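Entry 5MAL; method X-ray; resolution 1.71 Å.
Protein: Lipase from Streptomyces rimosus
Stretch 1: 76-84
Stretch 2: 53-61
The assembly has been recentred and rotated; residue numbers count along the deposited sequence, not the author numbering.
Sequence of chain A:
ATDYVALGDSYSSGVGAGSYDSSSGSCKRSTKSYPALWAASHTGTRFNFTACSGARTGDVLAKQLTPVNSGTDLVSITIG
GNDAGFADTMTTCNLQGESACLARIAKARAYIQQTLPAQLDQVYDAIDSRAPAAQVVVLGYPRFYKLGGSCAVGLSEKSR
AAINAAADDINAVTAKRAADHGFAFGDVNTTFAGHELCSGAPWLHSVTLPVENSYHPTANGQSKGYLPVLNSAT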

# COMPACT_ATOMS: atom_id res chain seq x y z
N SER A 76 -8.90 -7.31 -1.55
CA SER A 76 -7.57 -6.77 -1.80
C SER A 76 -7.09 -6.03 -0.56
O SER A 76 -7.89 -5.53 0.23
CB SER A 76 -7.55 -5.82 -3.01
OG SER A 76 -8.44 -4.74 -2.83
N ILE A 77 -5.77 -5.94 -0.39
CA ILE A 77 -5.27 -5.20 0.75
C ILE A 77 -3.82 -4.77 0.55
O ILE A 77 -3.03 -5.50 -0.04
CB ILE A 77 -5.39 -6.04 2.04
CG1 ILE A 77 -5.04 -5.19 3.27
CG2 ILE A 77 -4.55 -7.32 1.94
CD1 ILE A 77 -5.45 -5.84 4.59
N THR A 78 -3.53 -3.55 0.97
CA THR A 78 -2.17 -3.13 1.29
C THR A 78 -2.23 -2.74 2.75
O THR A 78 -3.06 -1.94 3.14
CB THR A 78 -1.65 -1.94 0.43
OG1 THR A 78 -2.51 -0.81 0.60
CG2 THR A 78 -1.60 -2.29 -1.05
N ILE A 79 -1.40 -3.35 3.60
CA ILE A 79 -1.37 -2.94 5.00
C ILE A 79 -0.04 -3.35 5.59
O ILE A 79 0.57 -4.32 5.14
CB ILE A 79 -2.51 -3.57 5.83
CG1 ILE A 79 -2.74 -2.78 7.13
CG2 ILE A 79 -2.24 -5.03 6.13
CD1 ILE A 79 -3.30 -1.37 6.92
N GLY A 80 0.42 -2.57 6.56
CA GLY A 80 1.68 -2.88 7.22
C GLY A 80 2.66 -1.73 7.20
O GLY A 80 3.51 -1.63 8.09
N GLY A 81 2.55 -0.87 6.20
CA GLY A 81 3.42 0.28 6.12
C GLY A 81 3.28 1.18 7.35
O GLY A 81 4.27 1.61 7.92
N ASN A 82 2.05 1.45 7.74
CA ASN A 82 1.82 2.35 8.87
C ASN A 82 2.19 1.69 10.19
O ASN A 82 2.60 2.37 11.14
CB ASN A 82 0.37 2.81 8.89
CG ASN A 82 0.10 3.90 7.86
OD1 ASN A 82 0.82 4.89 7.81
ND2 ASN A 82 -0.92 3.70 7.04
N ASP A 83 2.04 0.37 10.26
CA ASP A 83 2.48 -0.37 11.43
C ASP A 83 3.97 -0.16 11.63
O ASP A 83 4.45 -0.03 12.75
CB ASP A 83 2.17 -1.85 11.28
CG ASP A 83 0.69 -2.12 11.14
OD1 ASP A 83 0.15 -1.88 10.05
OD2 ASP A 83 0.05 -2.55 12.12
N ALA A 84 4.70 -0.10 10.52
CA ALA A 84 6.14 0.04 10.57
C ALA A 84 6.53 1.52 10.66
O ALA A 84 7.70 1.85 10.78
CB ALA A 84 6.77 -0.61 9.35
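Stretch 2, residues 53-61: SGARTGDVL

Stretch 2 enters as a loop, Ser53 to Arg56, and turns into a helix at Thr57 that runs on past Leu61. Arg56 is the N-cap residue. Stretch 1 comes in as a strand at Ser76 and Ile77 and then bends through Gly80, whose backbone angles suit only glycine. Residues 81-83 have helical angles without the regular bonds. The closest CA atoms are those of Asp83 and Arg56, 5.1 Å apart; the CA atoms of Ile79 and Thr57 are 6.3 Å apart. Contacts run in roughly opposite order: Ile77 meets Val60, Ile79 meets Thr57 and Val60 but also Ala55, and Asn82 and Asp83 meet Gly54 to Thr57.

The main apolar bump on stretch 1 is Ile79. Its side chain points toward stretch 2 and fills a hollow lined by Ala55, Thr57 and Val60. Ile79 CD1 lies 3.5 Å from Val60 CG2 and 3.9 Å from Ala55 CB, while Ile79 CG1 is 4.0 Å from Thr57 CG2. Ile77 adds a looser contact, with Ile77 CD1 4.3 Å from Val60 CG1.

Asp83 holds the start of the helix. Its CB points sideways, but the carboxylate comes nearer. Thr57 N donates to both Asp83 OD1 and Asp83 OD2, each at 3.0 Å, and Thr57 OG1 donates to Asp83 OD2 at 2.7 Å. Within stretch 2, Arg56 N also bonds Asp59 OD2 at 2.7 Å.

Asn82 points toward the loop. Asn82 ND2 donates to Ala55 O at 3.0 Å, and Asn82 CB packs 3.9 Å from Arg56 CG. The Arg56 guanidinium has Asn82 O over one face, 3.3 Å from Arg56 NH2, but the angle is too poor for a hydrogen bond.

Waters bridge the two stretches. Water 2 donates to Ala55 O at 2.8 Å and accepts from Gly80 N and Asn82 N, both at 2.9 Å. Water 3 links Arg56 NE, at 3.0 Å, to Asp83 O, at 3.3 Å.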

# COMPACT_ATOMS: atom_id res chain seq x y z
N SER A 53 -6.81 5.87 4.82
CA SER A 53 -5.54 6.52 5.06
C SER A 53 -5.17 6.41 6.53
O SER A 53 -6.01 6.61 7.41
CB SER A 53 -5.60 7.99 4.64
OG SER A 53 -4.37 8.63 4.95
N GLY A 54 -3.92 6.06 6.80
CA GLY A 54 -3.43 5.99 8.16
C GLY A 54 -3.61 4.64 8.82
O GLY A 54 -3.09 4.41 9.91
N ALA A 55 -4.34 3.74 8.15
CA ALA A 55 -4.65 2.44 8.74
C ALA A 55 -3.44 1.60 9.07
O ALA A 55 -2.52 1.43 8.26
CB ALA A 55 -5.58 1.65 7.83
N ARG A 56 -3.47 1.05 10.28
CA ARG A 56 -2.57 -0.01 10.69
C ARG A 56 -3.36 -1.29 10.65
O ARG A 56 -4.58 -1.26 10.50
CB ARG A 56 -2.03 0.21 12.11
CG ARG A 56 -0.97 1.29 12.26
CD ARG A 56 -0.63 1.48 13.74
NE ARG A 56 0.64 2.18 13.93
CZ ARG A 56 0.82 3.48 13.70
NH1 ARG A 56 -0.18 4.24 13.26
NH2 ARG A 56 2.02 4.03 13.91
N THR A 57 -2.67 -2.42 10.82
CA THR A 57 -3.35 -3.71 10.89
C THR A 57 -4.47 -3.70 11.93
O THR A 57 -5.52 -4.30 11.72
CB THR A 57 -2.36 -4.85 11.22
OG1 THR A 57 -1.70 -4.56 12.45
CG2 THR A 57 -1.33 -5.03 10.10
N GLY A 58 -4.24 -2.99 13.04
CA GLY A 58 -5.23 -2.88 14.10
C GLY A 58 -6.47 -2.12 13.68
O GLY A 58 -7.58 -2.41 14.13
N ASP A 59 -6.27 -1.14 12.81
CA ASP A 59 -7.38 -0.37 12.28
C ASP A 59 -8.17 -1.21 11.29
O ASP A 59 -9.39 -1.07 11.19
CB ASP A 59 -6.86 0.90 11.62
CG ASP A 59 -6.08 1.76 12.58
OD1 ASP A 59 -6.66 2.15 13.62
OD2 ASP A 59 -4.88 2.00 12.33
N VAL A 60 -7.48 -2.07 10.57
CA VAL A 60 -8.16 -2.96 9.65
C VAL A 60 -9.09 -3.86 10.47
O VAL A 60 -10.26 -4.05 10.13
CB VAL A 60 -7.19 -3.81 8.81
CG1 VAL A 60 -7.95 -4.80 7.97
CG2 VAL A 60 -6.33 -2.91 7.90
N LEU A 61 -8.57 -4.37 11.58
CA LEU A 61 -9.35 -5.24 12.48
C LEU A 61 -10.54 -4.50 13.10
O LEU A 61 -11.64 -5.04 13.19
CB LEU A 61 -8.45 -5.80 13.57
CG LEU A 61 -7.33 -6.73 13.08
CD1 LEU A 61 -6.40 -7.11 14.21
CD2 LEU A 61 -7.93 -7.96 12.46
O HOH W 1 -1.85 5.20 5.37
O HOH W 2 -0.43 0.16 6.82
O HOH W 3 2.24 0.02 15.16